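Local coordinates for sensor histidine kinase PdtaS (Mycobacterium tuberculosis, PDB 2YKF), which probably senses nutrient deprivation by binding c-di-GMP, which promotes its autophosphorylation on a histidine and so signalling through the PdtaR/PdtaS two-component system, at residues Met44-Asp49 against Val54-Cys59. Numbering follows the deposited sequence. Where two conformers were deposited one is given.
Sequences MWVRRD and VCVAQC
With CG beside its own backbone N (chi1 -63°), the Trp45 indole folds across the neighbouring strand, where the backbone of Cys55 presents CB to the ring. This CH-pi contact puts Cys55 CB 3.6 Å from the centroid of the Trp45 six-membered ring, nearly above the centre of that ring and toward the rim of the indole as a whole; SG lies farther out above that face. The indole N-H is hydrogen-bonded to Thr129 OG1, which probably helps to set the ring's rotation.

On the opposite face of the sheet the valines interlock. Val46 CG2, placed between its N and carbonyl carbon, meets Val56 CG1 at a tight 3.5 Å, and Met44 SD rests on Val56 CG2 at 3.8 Å. Helix 6-13 packs on Val46, Val54 and Val56, and helix 18-38 on Met44 and Ala57.

Val46 and Val54 form a hydrogen-bonded antiparallel pair, Val46 N to Val54 O (2.8 Å) and Val54 N to Val46 O (3.0 Å). Farther along, Val56 N binds Met44 O at 2.9 Å, yet Met44 N reaches Ala57 O. Two residues thus face Met44, and the psi of Val56 (-6°), far from an extended value, fits a classic beta bulge in this hairpin, which joins adjacent strands of the five-stranded antiparallel sheet of the GAF domain.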
ATOM      1  N   MET A  44      13.867   0.970 -14.652  1.00 26.34           N
ATOM      2  CA  MET A  44      15.291   1.036 -14.384  1.00 29.44           C
ATOM      3  C   MET A  44      16.058   0.500 -15.595  1.00 30.32           C
ATOM      4  O   MET A  44      15.820  -0.597 -16.035  1.00 32.04           O
ATOM      5  CB  MET A  44      15.658   0.182 -13.187  1.00 27.38           C
ATOM      6  CG  MET A  44      17.165   0.239 -12.881  1.00 31.54           C
ATOM      7  SD  MET A  44      17.615  -0.848 -11.477  1.00 32.15           S
ATOM      8  CE  MET A  44      17.248   0.339 -10.218  1.00 32.05           C
ATOM      9  N   TRP A  45      17.008   1.287 -16.086  1.00 31.64           N
ATOM     10  CA  TRP A  45      17.787   0.920 -17.303  1.00 32.33           C
ATOM     11  C   TRP A  45      19.241   0.766 -16.951  1.00 32.45           C
ATOM     12  O   TRP A  45      19.768   1.572 -16.163  1.00 32.11           O
ATOM     13  CB  TRP A  45      17.686   2.042 -18.326  1.00 31.64           C
ATOM     14  CG  TRP A  45      16.291   2.258 -18.787  1.00 32.21           C
ATOM     15  CD1 TRP A  45      15.394   3.133 -18.318  1.00 31.30           C
ATOM     16  CD2 TRP A  45      15.675   1.565 -19.840  1.00 31.47           C
ATOM     17  NE1 TRP A  45      14.196   3.024 -19.002  1.00 32.36           N
ATOM     18  CE2 TRP A  45      14.361   2.068 -19.967  1.00 36.97           C
ATOM     19  CE3 TRP A  45      16.122   0.601 -20.738  1.00 33.17           C
ATOM     20  CZ2 TRP A  45      13.467   1.610 -20.962  1.00 35.33           C
ATOM     21  CZ3 TRP A  45      15.223   0.124 -21.713  1.00 34.22           C
ATOM     22  CH2 TRP A  45      13.919   0.617 -21.797  1.00 33.56           C
ATOM     23  N   VAL A  46      19.869  -0.299 -17.465  1.00 31.27           N
ATOM     24  CA  VAL A  46      21.331  -0.470 -17.385  1.00 32.75           C
ATOM     25  C   VAL A  46      21.932  -0.455 -18.827  1.00 36.51           C
ATOM     26  O   VAL A  46      21.165  -0.540 -19.812  1.00 35.10           O
ATOM     27  CB  VAL A  46      21.793  -1.721 -16.588  1.00 31.81           C
ATOM     28  CG1 VAL A  46      21.348  -1.613 -15.048  1.00 28.42           C
ATOM     29  CG2 VAL A  46      21.299  -3.075 -17.225  1.00 32.00           C
ATOM     30  N   ARG A  47      23.265  -0.307 -18.911  1.00 37.65           N
ATOM     31  CA  ARG A  47      23.984  -0.127 -20.198  1.00 41.77           C
ATOM     32  C   ARG A  47      25.026  -1.194 -20.245  1.00 42.75           C
ATOM     33  O   ARG A  47      25.866  -1.312 -19.351  1.00 41.92           O
ATOM     34  CB  ARG A  47      24.658   1.247 -20.239  1.00 42.56           C
ATOM     35  CG  ARG A  47      25.464   1.509 -21.512  1.00 48.36           C
ATOM     36  CD  ARG A  47      26.014   2.918 -21.539  1.00 55.39           C
ATOM     37  NE  ARG A  47      27.198   3.064 -20.677  1.00 59.86           N
ATOM     38  CZ  ARG A  47      27.949   4.181 -20.612  1.00 62.81           C
ATOM     39  NH1 ARG A  47      27.635   5.245 -21.353  1.00 60.62           N
ATOM     40  NH2 ARG A  47      29.020   4.238 -19.813  1.00 59.94           N
ATOM     41  N   ARG A  48      24.957  -2.047 -21.255  1.00 44.86           N
ATOM     42  CA  ARG A  48      25.927  -3.128 -21.322  1.00 46.64           C
ATOM     43  C   ARG A  48      27.243  -2.584 -21.877  1.00 48.39           C
ATOM     44  O   ARG A  48      27.318  -1.410 -22.245  1.00 46.45           O
ATOM     45  CB  ARG A  48      25.448  -4.217 -22.271  1.00 47.79           C
ATOM     46  CG  ARG A  48      23.983  -4.320 -22.493  1.00 49.82           C
ATOM     47  CD  ARG A  48      23.762  -4.907 -23.901  1.00 56.83           C
ATOM     48  NE  ARG A  48      23.268  -6.266 -23.824  1.00 60.80           N
ATOM     49  CZ  ARG A  48      23.145  -7.096 -24.853  1.00 60.31           C
ATOM     50  NH1 ARG A  48      23.528  -6.737 -26.071  1.00 58.79           N
ATOM     51  NH2 ARG A  48      22.647  -8.309 -24.641  1.00 61.22           N
ATOM     52  N   ASP A  49      28.258  -3.462 -21.945  1.00 51.31           N
ATOM     53  CA  ASP A  49      29.432  -3.292 -22.847  0.50 52.70           C
ATOM     54  C   ASP A  49      29.071  -2.591 -24.168  1.00 53.37           C
ATOM     55  O   ASP A  49      29.537  -1.466 -24.482  1.00 54.61           O
ATOM     56  CB  ASP A  49      30.091  -4.662 -23.167  0.50 52.76           C
ATOM     57  CG  ASP A  49      29.070  -5.835 -23.341  0.50 52.26           C
ATOM     58  OD1 ASP A  49      28.040  -5.732 -24.049  0.50 48.53           O
ATOM     59  OD2 ASP A  49      29.338  -6.904 -22.771  0.50 53.39           O
ATOM     60  N   VAL A  54      19.216  -1.986 -21.501  1.00 37.17           N
ATOM     61  CA  VAL A  54      18.327  -3.027 -21.049  1.00 34.52           C
ATOM     62  C   VAL A  54      17.487  -2.517 -19.874  1.00 33.64           C
ATOM     63  O   VAL A  54      18.038  -1.958 -18.878  1.00 30.95           O
ATOM     64  CB  VAL A  54      19.160  -4.219 -20.558  1.00 35.64           C
ATOM     65  CG1 VAL A  54      18.270  -5.398 -20.154  1.00 33.62           C
ATOM     66  CG2 VAL A  54      20.181  -4.611 -21.633  1.00 37.89           C
ATOM     67  N   CYS A  55      16.165  -2.667 -19.980  1.00 32.53           N
ATOM     68  CA  CYS A  55      15.292  -2.375 -18.798  1.00 30.66           C
ATOM     69  C   CYS A  55      15.296  -3.616 -17.885  1.00 29.69           C
ATOM     70  O   CYS A  55      14.932  -4.749 -18.313  1.00 28.94           O
ATOM     71  CB  CYS A  55      13.860  -2.035 -19.214  1.00 31.52           C
ATOM     72  SG  CYS A  55      12.716  -1.825 -17.770  1.00 32.36           S
ATOM     73  N   VAL A  56      15.715  -3.430 -16.622  1.00 28.92           N
ATOM     74  CA  VAL A  56      15.934  -4.559 -15.737  1.00 26.16           C
ATOM     75  C   VAL A  56      14.910  -4.557 -14.565  1.00 27.26           C
ATOM     76  O   VAL A  56      14.881  -5.523 -13.828  1.00 25.11           O
ATOM     77  CB  VAL A  56      17.377  -4.593 -15.123  1.00 27.37           C
ATOM     78  CG1 VAL A  56      18.477  -4.841 -16.233  1.00 29.15           C
ATOM     79  CG2 VAL A  56      17.657  -3.275 -14.431  1.00 27.80           C
ATOM     80  N   ALA A  57      14.080  -3.520 -14.442  1.00 26.61           N
ATOM     81  CA  ALA A  57      13.073  -3.480 -13.354  1.00 26.49           C
ATOM     82  C   ALA A  57      12.097  -2.422 -13.660  1.00 26.81           C
ATOM     83  O   ALA A  57      12.388  -1.483 -14.438  1.00 27.35           O
ATOM     84  CB  ALA A  57      13.699  -3.246 -11.930  1.00 25.35           C
ATOM     85  N   GLN A  58      10.901  -2.553 -13.056  1.00 24.87           N
ATOM     86  CA  GLN A  58       9.855  -1.634 -13.321  1.00 24.87           C
ATOM     87  C   GLN A  58       8.958  -1.553 -12.075  1.00 26.05           C
ATOM     88  O   GLN A  58       8.710  -2.601 -11.401  1.00 22.93           O
ATOM     89  CB  GLN A  58       9.016  -2.224 -14.471  1.00 26.35           C
ATOM     90  CG  GLN A  58       7.670  -1.438 -14.748  1.00 28.82           C
ATOM     91  CD  GLN A  58       6.983  -2.011 -15.999  1.00 32.74           C
ATOM     92  OE1 GLN A  58       7.402  -3.044 -16.518  1.00 32.84           O
ATOM     93  NE2 GLN A  58       5.956  -1.337 -16.485  1.00 33.23           N
ATOM     94  N   CYS A  59       8.489  -0.385 -11.744  1.00 23.04           N
ATOM     95  CA  CYS A  59       7.509  -0.235 -10.663  0.50 25.56           C
ATOM     96  C   CYS A  59       6.309   0.580 -11.114  1.00 26.52           C
ATOM     97  O   CYS A  59       6.480   1.541 -11.874  1.00 29.54           O
ATOM     98  CB  CYS A  59       8.175   0.466  -9.461  0.50 26.14           C
ATOM     99  SG  CYS A  59       7.311   0.308  -7.870  0.50 24.09           S
TER